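Local atomic coordinates of probable glutamine synthetase (Pseudomonas aeruginosa, PDB entry 4HPP), a protein that is probably a member of the glutamine synthetase family, with an N-terminal domain and a larger catalytic domain, and binds glutamic acid beside a magnesium ion. Residues Glu32-Leu35 with Ala36-Cys39; Ser58-Gly61 with Ser62-Asp65; Glu115-Arg118 with Tyr119-Gly123; Thr209-Val212 with Ala213-Gly217; Ala282-Ala285 with Ala286-Leu289. One frame throughout, in Å; residues are numbered along the deposited sequence.

Contact 1: residues Glu32-Leu35 with Ala36-Cys39; sequences EEQL and ASGC
Gln34 meets Gly38 twice in the turn that links helix 31-35 to strand 39-41 in the N-terminal domain. The backbone carbonyl of Gln34 takes a weak bond from Gly38 N, with 2.8 Å from N to O, and the side-chain nitrogen returns another: Gln34 NE2 lies 2.8 Å from Gly38 O at a strongly bent N-H...O angle of 119°. Gln34 O is also approached by Ser37 N at 3.3 Å, again weakly, so one carbonyl gathers two backbone N-H groups. The Gln34 side chain reaches forward because it folds at chi2 (-39°), which carries the amide along the turn to Gly38 O. Gly38 breaks the helical path with a positive phi of 59° and turns the chain toward Cys39, which pairs with Leu68 of strand 66-78. Behind the polar group, Gln34 packs on Phe12 and Leu26 of the sheet, Leu35 rests on Pro70, and Ala36 touches Gly321 of a neighbouring subunit. Ser37 OG stands close to three atoms of the turn, 2.8 Å from Gln34 NE2, 3.2 Å from Gln34 O and 2.9 Å from Gly38 O.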
loop_
_atom_site.group_PDB
_atom_site.type_symbol
_atom_site.label_atom_id
_atom_site.label_comp_id
_atom_site.label_asym_id
_atom_site.label_seq_id
_atom_site.Cartn_x
_atom_site.Cartn_y
_atom_site.Cartn_z
ATOM N N GLU A 32 44.238 -4.372 -2.296
ATOM C CA GLU A 32 45.718 -4.419 -2.180
ATOM C C GLU A 32 46.414 -5.114 -3.366
ATOM O O GLU A 32 47.342 -4.565 -3.951
ATOM C CB GLU A 32 46.173 -5.122 -0.890
ATOM C CG GLU A 32 45.935 -4.366 0.414
ATOM C CD GLU A 32 44.823 -4.954 1.282
ATOM O OE1 GLU A 32 43.702 -5.187 0.751
ATOM O OE2 GLU A 32 45.072 -5.160 2.504
ATOM N N GLU A 33 45.992 -6.323 -3.712
ATOM C CA GLU A 33 46.624 -7.014 -4.820
ATOM C C GLU A 33 46.407 -6.197 -6.074
ATOM O O GLU A 33 47.322 -6.050 -6.881
ATOM C CB GLU A 33 46.133 -8.464 -4.995
ATOM C CG GLU A 33 44.861 -8.861 -4.236
ATOM C CD GLU A 33 45.047 -8.973 -2.712
ATOM O OE1 GLU A 33 45.755 -9.899 -2.264
ATOM O OE2 GLU A 33 44.474 -8.146 -1.952
ATOM N N GLN A 34 45.222 -5.602 -6.202
ATOM C CA GLN A 34 44.846 -4.934 -7.452
ATOM C C GLN A 34 45.504 -3.568 -7.719
ATOM O O GLN A 34 45.708 -3.173 -8.901
ATOM C CB GLN A 34 43.319 -4.909 -7.632
ATOM C CG GLN A 34 42.761 -6.174 -8.267
ATOM C CD GLN A 34 43.652 -6.727 -9.375
ATOM O OE1 GLN A 34 44.092 -7.870 -9.288
ATOM N NE2 GLN A 34 43.954 -5.910 -10.405
ATOM N N LEU A 35 45.872 -2.879 -6.632
ATOM C CA LEU A 35 46.438 -1.529 -6.722
ATOM C C LEU A 35 47.638 -1.350 -7.677
ATOM O O LEU A 35 47.707 -0.337 -8.379
ATOM C CB LEU A 35 46.784 -0.977 -5.340
ATOM C CG LEU A 35 45.727 -0.302 -4.461
ATOM C CD1 LEU A 35 46.377 0.090 -3.129
ATOM C CD2 LEU A 35 45.125 0.910 -5.142
ATOM N N ALA A 36 48.566 -2.309 -7.710
ATOM C CA ALA A 36 49.772 -2.178 -8.552
ATOM C C ALA A 36 49.542 -2.350 -10.066
ATOM O O ALA A 36 50.223 -1.687 -10.883
ATOM C CB ALA A 36 50.891 -3.102 -8.066
ATOM N N SER A 37 48.603 -3.229 -10.426
ATOM C CA SER A 37 48.294 -3.545 -11.826
ATOM C C SER A 37 47.162 -2.654 -12.333
ATOM O O SER A 37 46.963 -2.532 -13.525
ATOM C CB SER A 37 47.813 -5.018 -11.944
ATOM O OG SER A 37 46.598 -5.239 -11.179
ATOM N N GLY A 38 46.392 -2.084 -11.407
ATOM C CA GLY A 38 45.126 -1.449 -11.718
ATOM C C GLY A 38 44.225 -2.477 -12.361
ATOM O O GLY A 38 44.264 -3.643 -11.955
ATOM N N CYS A 39 43.452 -2.033 -13.375
ATOM C CA CYS A 39 42.530 -2.854 -14.180
ATOM C C CYS A 39 42.682 -2.544 -15.645
ATOM O O CYS A 39 43.109 -1.441 -16.006
ATOM C CB CYS A 39 41.069 -2.580 -13.799
ATOM S SG CYS A 39 40.427 -0.936 -14.235
#

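Contact 2: residues Ser58-Gly61 with Ser62-Asp65; sequences SPWG and SHGD
Gly61 and His63 close a gamma turn round Ser62: His63 N donates a weak, bent bond to Gly61 O at 2.9 Å, and Ser62 takes the positive phi of the classic form (71°). One turn earlier the chain is folded by an ST turn, in which Trp60 N donates to Ser58 OG at 2.9 Å. With the chain so folded, His63 lies beside Pro59 and Trp60, in the loop that leads to strand 66-78. The rings of Trp60 and His63 meet rim to rim, with neither over the other; Trp60 CE3 lies 3.7 Å from His63 CD2 and the planes are inclined at 58°. His63 CD2 also comes within 3.1 Å of Pro59 O, which lies obliquely to the imidazole ring. Pro59 CB sits above one face of the indole, toward its rim. Beyond the loop, Asp65 forms a salt bridge with Arg308 of a neighbouring subunit, a residue of the glutamic acid pocket. One weak backbone bond and contacts at the ring rims thus join the two segments, while the indole has further packing on Trp104 and on Pro411 and Thr415 of helix 410-427.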
loop_
_atom_site.group_PDB
_atom_site.type_symbol
_atom_site.label_atom_id
_atom_site.label_comp_id
_atom_site.label_asym_id
_atom_site.label_seq_id
_atom_site.Cartn_x
_atom_site.Cartn_y
_atom_site.Cartn_z
ATOM N N SER A 58 38.685 7.382 -35.351
ATOM C CA SER A 58 39.474 7.181 -34.137
ATOM C C SER A 58 40.879 6.699 -34.465
ATOM O O SER A 58 41.047 5.903 -35.383
ATOM C CB SER A 58 38.802 6.128 -33.264
ATOM O OG SER A 58 39.718 5.627 -32.309
ATOM N N PRO A 59 41.889 7.158 -33.707
ATOM C CA PRO A 59 43.229 6.644 -33.941
ATOM C C PRO A 59 43.458 5.294 -33.277
ATOM O O PRO A 59 44.544 4.715 -33.452
ATOM C CB PRO A 59 44.151 7.704 -33.291
ATOM C CG PRO A 59 43.268 8.805 -32.821
ATOM C CD PRO A 59 41.892 8.204 -32.678
ATOM N N TRP A 60 42.453 4.790 -32.554
ATOM C CA TRP A 60 42.695 3.739 -31.550
ATOM C C TRP A 60 42.225 2.348 -31.862
ATOM O O TRP A 60 42.574 1.408 -31.128
ATOM C CB TRP A 60 42.205 4.174 -30.162
ATOM C CG TRP A 60 42.834 5.463 -29.708
ATOM C CD1 TRP A 60 42.205 6.672 -29.469
ATOM C CD2 TRP A 60 44.275 5.722 -29.463
ATOM N NE1 TRP A 60 43.125 7.633 -29.089
ATOM C CE2 TRP A 60 44.374 7.133 -29.073
ATOM C CE3 TRP A 60 45.453 4.945 -29.529
ATOM C CZ2 TRP A 60 45.590 7.729 -28.777
ATOM C CZ3 TRP A 60 46.680 5.563 -29.217
ATOM C CH2 TRP A 60 46.744 6.924 -28.862
ATOM N N GLY A 61 41.452 2.188 -32.939
ATOM C CA GLY A 61 41.064 0.858 -33.417
ATOM C C GLY A 61 42.285 -0.024 -33.670
ATOM O O GLY A 61 43.357 0.466 -34.066
ATOM N N SER A 62 42.123 -1.330 -33.450
ATOM C CA SER A 62 43.254 -2.266 -33.371
ATOM C C SER A 62 44.056 -2.040 -32.088
ATOM O O SER A 62 43.828 -2.745 -31.094
ATOM C CB SER A 62 44.163 -2.207 -34.613
ATOM O OG SER A 62 45.398 -2.869 -34.371
ATOM N N HIS A 63 44.952 -1.043 -32.128
ATOM C CA HIS A 63 45.901 -0.695 -31.042
ATOM C C HIS A 63 45.716 -1.431 -29.713
ATOM O O HIS A 63 44.577 -1.690 -29.260
ATOM C CB HIS A 63 46.011 0.841 -30.822
ATOM C CG HIS A 63 46.822 1.600 -31.897
ATOM N ND1 HIS A 63 47.822 1.032 -32.620
ATOM C CD2 HIS A 63 46.761 2.940 -32.312
ATOM C CE1 HIS A 63 48.350 1.951 -33.463
ATOM N NE2 HIS A 63 47.699 3.115 -33.272
ATOM N N GLY A 64 46.857 -1.770 -29.098
ATOM C CA GLY A 64 46.923 -2.594 -27.889
ATOM C C GLY A 64 46.319 -1.872 -26.706
ATOM O O GLY A 64 46.514 -0.662 -26.569
ATOM N N ASP A 65 45.584 -2.612 -25.866
ATOM C CA ASP A 65 44.904 -2.064 -24.676
ATOM C C ASP A 65 45.769 -1.600 -23.441
ATOM O O ASP A 65 46.949 -1.923 -23.338
ATOM C CB ASP A 65 43.677 -2.923 -24.290
ATOM C CG ASP A 65 44.017 -4.380 -24.003
ATOM O OD1 ASP A 65 45.060 -4.891 -24.482
ATOM O OD2 ASP A 65 43.197 -5.019 -23.299
#

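Contact 3: residues Glu115-Arg118 with Tyr119-Gly123; sequences EVER and YRDSG
Tyr119, Glu117 and Arg118 have the most surface buried in this contact, over the last turns of helix 108-121. Tyr119 sets its ring against the turn before it: Glu115 O lies at the ring edge, in its plane, 3.2 Å from Tyr119 CD1, and the carboxylate crosses the ring obliquely with Glu115 OE2 3.5 Å from Tyr119 CE1. The phenol oxygen finds its partners elsewhere, in Leu350 O and Trp266 NE1. Glu117 leaves the helix with CG opposite its own backbone N (chi1 -175°) and then bends at chi2, which carries its carboxylate forward over the next turn. There Glu117 OE1 forms a salt bridge with Arg120 NH2 at 3.4 Å, a weak bond, the carboxylate being inclined to the guanidinium by 51°. Asp121 OD2 comes within 3.0 Å of the same Glu117 OE1, a like-charge approach that Arg120, near both oxygens, would partly offset. Arg118 meets Tyr119 through its backbone and CB, while its side chain makes a salt bridge back to Glu115, NE lying 2.6 Å from Glu115 OE1. Beneath the side chains, Asp121 N bonds to Glu117 O at 2.7 Å, almost along the carbonyl axis. Gly123, at positive phi, then ends the helix in a Schellman motif, its N 2.5 Å from Arg120 O. The salt-bridge network of Glu117, Arg120 and Asp121 lies on the exposed side, whereas Tyr119 lies inward on Leu124 and Val126 of strand 124-137 and on Arg354 of helix 342-358, where Glu115 also forms a salt bridge with Arg354.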
loop_
_atom_site.group_PDB
_atom_site.type_symbol
_atom_site.label_atom_id
_atom_site.label_comp_id
_atom_site.label_asym_id
_atom_site.label_seq_id
_atom_site.Cartn_x
_atom_site.Cartn_y
_atom_site.Cartn_z
ATOM N N GLU A 115 51.096 19.372 -16.136
ATOM C CA GLU A 115 50.965 20.808 -16.284
ATOM C C GLU A 115 51.132 21.449 -14.944
ATOM O O GLU A 115 51.749 22.503 -14.819
ATOM C CB GLU A 115 49.588 21.144 -16.875
ATOM C CG GLU A 115 49.283 22.631 -17.014
ATOM C CD GLU A 115 50.240 23.316 -17.966
ATOM O OE1 GLU A 115 50.952 22.571 -18.664
ATOM O OE2 GLU A 115 50.265 24.571 -18.031
ATOM N N VAL A 116 50.582 20.805 -13.928
ATOM C CA VAL A 116 50.882 21.200 -12.544
ATOM C C VAL A 116 52.386 21.101 -12.172
ATOM O O VAL A 116 52.946 22.070 -11.660
ATOM C CB VAL A 116 49.954 20.476 -11.551
ATOM C CG1 VAL A 116 50.310 20.803 -10.093
ATOM C CG2 VAL A 116 48.501 20.841 -11.895
ATOM N N GLU A 117 53.014 19.961 -12.478
ATOM C CA GLU A 117 54.488 19.842 -12.518
ATOM C C GLU A 117 55.216 21.060 -13.170
ATOM O O GLU A 117 56.022 21.714 -12.498
ATOM C CB GLU A 117 54.935 18.515 -13.186
ATOM C CG GLU A 117 56.453 18.206 -13.179
ATOM C CD GLU A 117 57.142 18.286 -11.791
ATOM O OE1 GLU A 117 58.402 18.395 -11.752
ATOM O OE2 GLU A 117 56.450 18.248 -10.732
ATOM N N ARG A 118 54.929 21.343 -14.452
ATOM C CA ARG A 118 55.453 22.510 -15.183
ATOM C C ARG A 118 55.174 23.802 -14.421
ATOM O O ARG A 118 55.949 24.775 -14.497
ATOM C CB ARG A 118 54.833 22.644 -16.593
ATOM C CG ARG A 118 55.156 21.511 -17.530
ATOM C CD ARG A 118 54.730 21.792 -18.955
ATOM N NE ARG A 118 53.322 21.575 -19.300
ATOM C CZ ARG A 118 52.782 20.405 -19.663
ATOM N NH1 ARG A 118 53.492 19.301 -19.672
ATOM N NH2 ARG A 118 51.505 20.324 -20.003
ATOM N N TYR A 119 54.048 23.812 -13.708
ATOM C CA TYR A 119 53.804 24.894 -12.800
ATOM C C TYR A 119 54.769 24.868 -11.620
ATOM O O TYR A 119 55.402 25.900 -11.345
ATOM C CB TYR A 119 52.364 24.940 -12.356
ATOM C CG TYR A 119 51.548 25.953 -13.127
ATOM C CD1 TYR A 119 51.025 25.634 -14.399
ATOM C CD2 TYR A 119 51.293 27.236 -12.595
ATOM C CE1 TYR A 119 50.240 26.533 -15.118
ATOM C CE2 TYR A 119 50.511 28.141 -13.308
ATOM C CZ TYR A 119 49.992 27.787 -14.574
ATOM O OH TYR A 119 49.267 28.693 -15.324
ATOM N N ARG A 120 54.912 23.710 -10.962
ATOM C CA ARG A 120 55.785 23.598 -9.788
ATOM C C ARG A 120 57.229 24.002 -10.159
ATOM O O ARG A 120 57.830 24.828 -9.478
ATOM C CB ARG A 120 55.762 22.193 -9.175
ATOM C CG ARG A 120 55.811 22.156 -7.630
ATOM C CD ARG A 120 56.179 20.794 -7.016
ATOM N NE ARG A 120 57.184 20.097 -7.833
ATOM C CZ ARG A 120 58.471 20.454 -7.944
ATOM N NH1 ARG A 120 58.944 21.507 -7.284
ATOM N NH2 ARG A 120 59.292 19.766 -8.728
ATOM N N ASP A 121 57.749 23.446 -11.258
ATOM C CA ASP A 121 59.119 23.687 -11.743
ATOM C C ASP A 121 59.566 25.126 -11.712
ATOM O O ASP A 121 60.697 25.403 -11.324
ATOM C CB ASP A 121 59.309 23.153 -13.166
ATOM C CG ASP A 121 59.526 21.648 -13.193
ATOM O OD1 ASP A 121 59.371 21.092 -14.294
ATOM O OD2 ASP A 121 59.833 21.020 -12.125
ATOM N N SER A 122 58.686 26.030 -12.126
ATOM C CA SER A 122 58.931 27.468 -12.032
ATOM C C SER A 122 58.366 28.109 -10.753
ATOM O O SER A 122 58.163 29.317 -10.717
ATOM C CB SER A 122 58.356 28.180 -13.250
ATOM O OG SER A 122 56.958 28.193 -13.146
ATOM N N GLY A 123 58.121 27.310 -9.714
ATOM C CA GLY A 123 57.770 27.836 -8.370
ATOM C C GLY A 123 56.322 28.179 -7.991
ATOM O O GLY A 123 56.099 28.761 -6.929
#

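Contact 4: residues Thr209-Val212 with Ala213-Gly217; sequences TREV and ARQMG
Glu211 and Arg214, one helical turn apart near the end of helix 196-216, lie side by side in a two-point salt bridge. Arg214 grips the carboxylate side-on: NH2 reaches Glu211 OE1 at 2.5 Å on its syn side, and NE reaches Glu211 OE2 at 2.9 Å from above the carboxylate plane. Both bonds are nearly straight, and both oxygens lie close to the guanidinium plane. A bend at chi3 of Arg214 (68°) turns that group to present its NE edge to the acid. Gln215 uses the other side of Glu211 OE1, donating from NE2 at 3.0 Å to the anti position, with its amide plane steeply inclined to the carboxylate. Arg154 of a neighbouring subunit adds a further salt bridge to the same oxygen, while Gln215 OE1 is satisfied by the backbone N of Asp83. Along the backbone, Ala213 N bonds to Thr209 O at 2.9 Å, Arg214 N to Arg210 O at 2.8 Å, and Gln215 N to Glu211 O at 2.9 Å. Gly217 follows with a positive phi and closes the helix in a Schellman motif. Away from the charges, Val212 and Met216 pack on Phe159 of helix 159-169. With three side chains donating to its two oxygens, the buried Glu211 carboxylate probably stays ionised; the bonds from Arg214 and Gln215 would limit its rotation, and Arg154 makes it a point of attachment between subunits.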
loop_
_atom_site.group_PDB
_atom_site.type_symbol
_atom_site.label_atom_id
_atom_site.label_comp_id
_atom_site.label_asym_id
_atom_site.label_seq_id
_atom_site.Cartn_x
_atom_site.Cartn_y
_atom_site.Cartn_z
ATOM N N THR A 209 26.885 13.872 -5.674
ATOM C CA THR A 209 25.538 14.499 -5.839
ATOM C C THR A 209 24.572 13.562 -6.569
ATOM O O THR A 209 23.482 13.227 -6.028
ATOM C CB THR A 209 25.605 15.828 -6.557
ATOM O OG1 THR A 209 26.507 16.644 -5.837
ATOM C CG2 THR A 209 24.244 16.537 -6.581
ATOM N N ARG A 210 25.012 13.072 -7.730
ATOM C CA ARG A 210 24.303 11.992 -8.412
ATOM C C ARG A 210 23.939 10.813 -7.462
ATOM O O ARG A 210 22.762 10.426 -7.389
ATOM C CB ARG A 210 25.081 11.511 -9.667
ATOM C CG ARG A 210 24.931 12.450 -10.837
ATOM C CD ARG A 210 26.108 12.428 -11.776
ATOM N NE ARG A 210 26.043 13.523 -12.737
ATOM C CZ ARG A 210 26.995 13.847 -13.629
ATOM N NH1 ARG A 210 28.096 13.135 -13.733
ATOM N NH2 ARG A 210 26.800 14.874 -14.478
ATOM N N GLU A 211 24.918 10.254 -6.723
ATOM C CA GLU A 211 24.622 9.117 -5.795
ATOM C C GLU A 211 23.628 9.452 -4.647
ATOM O O GLU A 211 22.754 8.677 -4.317
ATOM C CB GLU A 211 25.901 8.505 -5.276
ATOM C CG GLU A 211 25.726 7.386 -4.261
ATOM C CD GLU A 211 25.107 6.166 -4.856
ATOM O OE1 GLU A 211 24.690 5.251 -4.099
ATOM O OE2 GLU A 211 25.085 6.099 -6.074
ATOM N N VAL A 212 23.695 10.633 -4.093
ATOM C CA VAL A 212 22.764 10.986 -3.045
ATOM C C VAL A 212 21.370 11.039 -3.691
ATOM O O VAL A 212 20.452 10.332 -3.246
ATOM C CB VAL A 212 23.229 12.308 -2.375
ATOM C CG1 VAL A 212 22.238 12.805 -1.356
ATOM C CG2 VAL A 212 24.573 12.107 -1.675
ATOM N N ALA A 213 21.219 11.819 -4.784
ATOM C CA ALA A 213 19.947 11.851 -5.500
ATOM C C ALA A 213 19.443 10.425 -5.808
ATOM O O ALA A 213 18.296 10.051 -5.519
ATOM C CB ALA A 213 20.059 12.719 -6.777
ATOM N N ARG A 214 20.331 9.573 -6.313
ATOM C CA ARG A 214 19.892 8.201 -6.611
ATOM C C ARG A 214 19.305 7.576 -5.344
ATOM O O ARG A 214 18.246 6.964 -5.416
ATOM C CB ARG A 214 21.030 7.353 -7.166
ATOM C CG ARG A 214 20.604 5.971 -7.655
ATOM C CD ARG A 214 21.835 5.099 -7.942
ATOM N NE ARG A 214 22.569 4.761 -6.724
ATOM C CZ ARG A 214 22.274 3.745 -5.915
ATOM N NH1 ARG A 214 21.242 2.946 -6.125
ATOM N NH2 ARG A 214 22.997 3.540 -4.847
ATOM N N GLN A 215 19.965 7.785 -4.187
ATOM C CA GLN A 215 19.558 7.092 -2.974
ATOM C C GLN A 215 18.177 7.528 -2.484
ATOM O O GLN A 215 17.529 6.790 -1.733
ATOM C CB GLN A 215 20.604 7.185 -1.868
ATOM C CG GLN A 215 21.835 6.392 -2.183
ATOM C CD GLN A 215 22.709 6.195 -0.979
ATOM O OE1 GLN A 215 22.242 6.292 0.169
ATOM N NE2 GLN A 215 23.996 5.953 -1.223
ATOM N N MET A 216 17.697 8.667 -2.977
ATOM C CA MET A 216 16.421 9.242 -2.479
ATOM C C MET A 216 15.350 9.120 -3.544
ATOM O O MET A 216 14.190 9.457 -3.303
ATOM C CB MET A 216 16.624 10.711 -2.063
ATOM C CG MET A 216 17.700 10.913 -0.974
ATOM S SD MET A 216 17.879 12.558 -0.288
ATOM C CE MET A 216 16.580 12.586 0.929
ATOM N N GLY A 217 15.737 8.620 -4.725
ATOM C CA GLY A 217 14.756 8.347 -5.767
ATOM C C GLY A 217 14.656 9.630 -6.567
ATOM O O GLY A 217 13.764 9.773 -7.366
#

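Contact 5: residues Ala282-Ala285 with Ala286-Leu289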
loop_
_atom_site.group_PDB
_atom_site.type_symbol
_atom_site.label_atom_id
_atom_site.label_comp_id
_atom_site.label_asym_id
_atom_site.label_seq_id
_atom_site.Cartn_x
_atom_site.Cartn_y
_atom_site.Cartn_z
ATOM N N ALA A 282 33.777 24.596 -22.610
ATOM C CA ALA A 282 32.344 24.489 -22.966
ATOM C C ALA A 282 32.228 23.531 -24.157
ATOM O O ALA A 282 31.876 23.956 -25.249
ATOM C CB ALA A 282 31.751 25.860 -23.293
ATOM N N PRO A 283 32.520 22.232 -23.935
ATOM C CA PRO A 283 32.957 21.338 -24.976
ATOM C C PRO A 283 31.855 20.544 -25.587
ATOM O O PRO A 283 32.145 19.610 -26.320
ATOM C CB PRO A 283 33.844 20.350 -24.219
ATOM C CG PRO A 283 33.418 20.450 -22.787
ATOM C CD PRO A 283 32.344 21.487 -22.686
ATOM N N THR A 284 30.607 20.836 -25.280
ATOM C CA THR A 284 29.582 20.036 -25.964
ATOM C C THR A 284 28.677 20.920 -26.789
ATOM O O THR A 284 28.604 22.147 -26.573
ATOM C CB THR A 284 28.703 19.192 -25.021
ATOM O OG1 THR A 284 28.052 20.051 -24.091
ATOM C CG2 THR A 284 29.531 18.157 -24.273
ATOM N N ALA A 285 27.973 20.283 -27.716
ATOM C CA ALA A 285 27.027 20.996 -28.584
ATOM C C ALA A 285 26.009 21.810 -27.744
ATOM O O ALA A 285 25.737 22.979 -28.064
ATOM C CB ALA A 285 26.328 20.015 -29.541
ATOM N N ALA A 286 25.497 21.207 -26.654
ATOM C CA ALA A 286 24.566 21.879 -25.733
ATOM C C ALA A 286 25.190 23.044 -24.985
ATOM O O ALA A 286 24.455 23.846 -24.382
ATOM C CB ALA A 286 23.943 20.901 -24.745
ATOM N N SER A 287 26.526 23.154 -25.030
ATOM C CA SER A 287 27.204 24.195 -24.271
ATOM C C SER A 287 26.893 25.570 -24.843
ATOM O O SER A 287 26.862 26.586 -24.104
ATOM C CB SER A 287 28.700 23.956 -24.208
ATOM O OG SER A 287 28.997 22.833 -23.391
ATOM N N TYR A 288 26.616 25.602 -26.150
ATOM C CA TYR A 288 26.416 26.885 -26.822
ATOM C C TYR A 288 25.010 27.482 -26.693
ATOM O O TYR A 288 24.849 28.655 -26.944
ATOM C CB TYR A 288 27.075 26.918 -28.202
ATOM C CG TYR A 288 28.522 26.717 -27.972
ATOM C CD1 TYR A 288 29.039 25.426 -27.823
ATOM C CD2 TYR A 288 29.359 27.799 -27.763
ATOM C CE1 TYR A 288 30.369 25.214 -27.539
ATOM C CE2 TYR A 288 30.699 27.600 -27.439
ATOM C CZ TYR A 288 31.193 26.306 -27.331
ATOM O OH TYR A 288 32.523 26.099 -27.011
ATOM N N LEU A 289 24.040 26.689 -26.220
ATOM C CA LEU A 289 22.759 27.252 -25.754
ATOM C C LEU A 289 22.937 28.069 -24.471
ATOM O O LEU A 289 22.095 28.911 -24.162
ATOM C CB LEU A 289 21.680 26.169 -25.532
ATOM C CG LEU A 289 21.709 24.998 -26.515
ATOM C CD1 LEU A 289 20.874 23.838 -26.022
ATOM C CD2 LEU A 289 21.217 25.465 -27.902
#
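Thr284 and Ser287 are joined in both directions at the turn leading from helix 261-281 into helix 288-291. The backbone bonds come first: Ser287 N donates to Thr284 O at 2.8 Å, from well above the carbonyl plane, closing a beta turn through Ala285 and Ala286. A weaker bond follows from Tyr288 N to Ala285 O at 3.4 Å. Side chain then meets backbone in the reverse sense, as Thr284 N donates to Ser287 OG at 3.2 Å with an angle of 156°. Ser287 places OG there by turning it beside its own N, opposite the carbonyl carbon (chi1 -70°). The two hydroxyls approach each other as well, Thr284 OG1 to Ser287 OG being 3.0 Å. Asp337 OD1 is the stronger partner of Ser287 OG, and Thr339 OG1 bonds to Thr284 OG1. Tyr288 supplies the aromatic part: its hydroxyl reaches back to the start of the turn, OH lying 2.8 Å from Ala282 O, and Thr284 O lies near the ring plane at its edge, 3.5 Å from Tyr288 CD1. Apolar contact is small, with Ala282 CB 4.1 Å from Tyr288 CZ and Leu391 and Ala394 of helix 391-399 packing on the Tyr288 side chain. The buried hydroxyls of Thr284 and Ser287 are thus satisfied partly within the turn and partly by Thr339 and Asp337, and the Ser287 hydroxyl ties the fold of the turn to Asp337.

In the fold
Contact 5 is the buried one, a turn of hydroxyls and backbone bonds within the catalytic domain; contacts 3 and 4 are partly buried helix ends, and contacts 1 and 2 lie at the surface of the N-terminal domain. Contacts 3 and 4 share the Schellman finish, yet the former leaves the Glu117-Arg120-Asp121 network on its exposed side while the latter buries a carboxylate. Contacts 1 and 2 both lead toward the same sheet and come within about 8 Å at their nearest atoms. Helix 410-427 packs on both contact 2 and contact 5. A neighbouring subunit reaches contacts 1, 2 and 4, but neither contact 3 nor contact 5, which within the assembly touch their own chain alone.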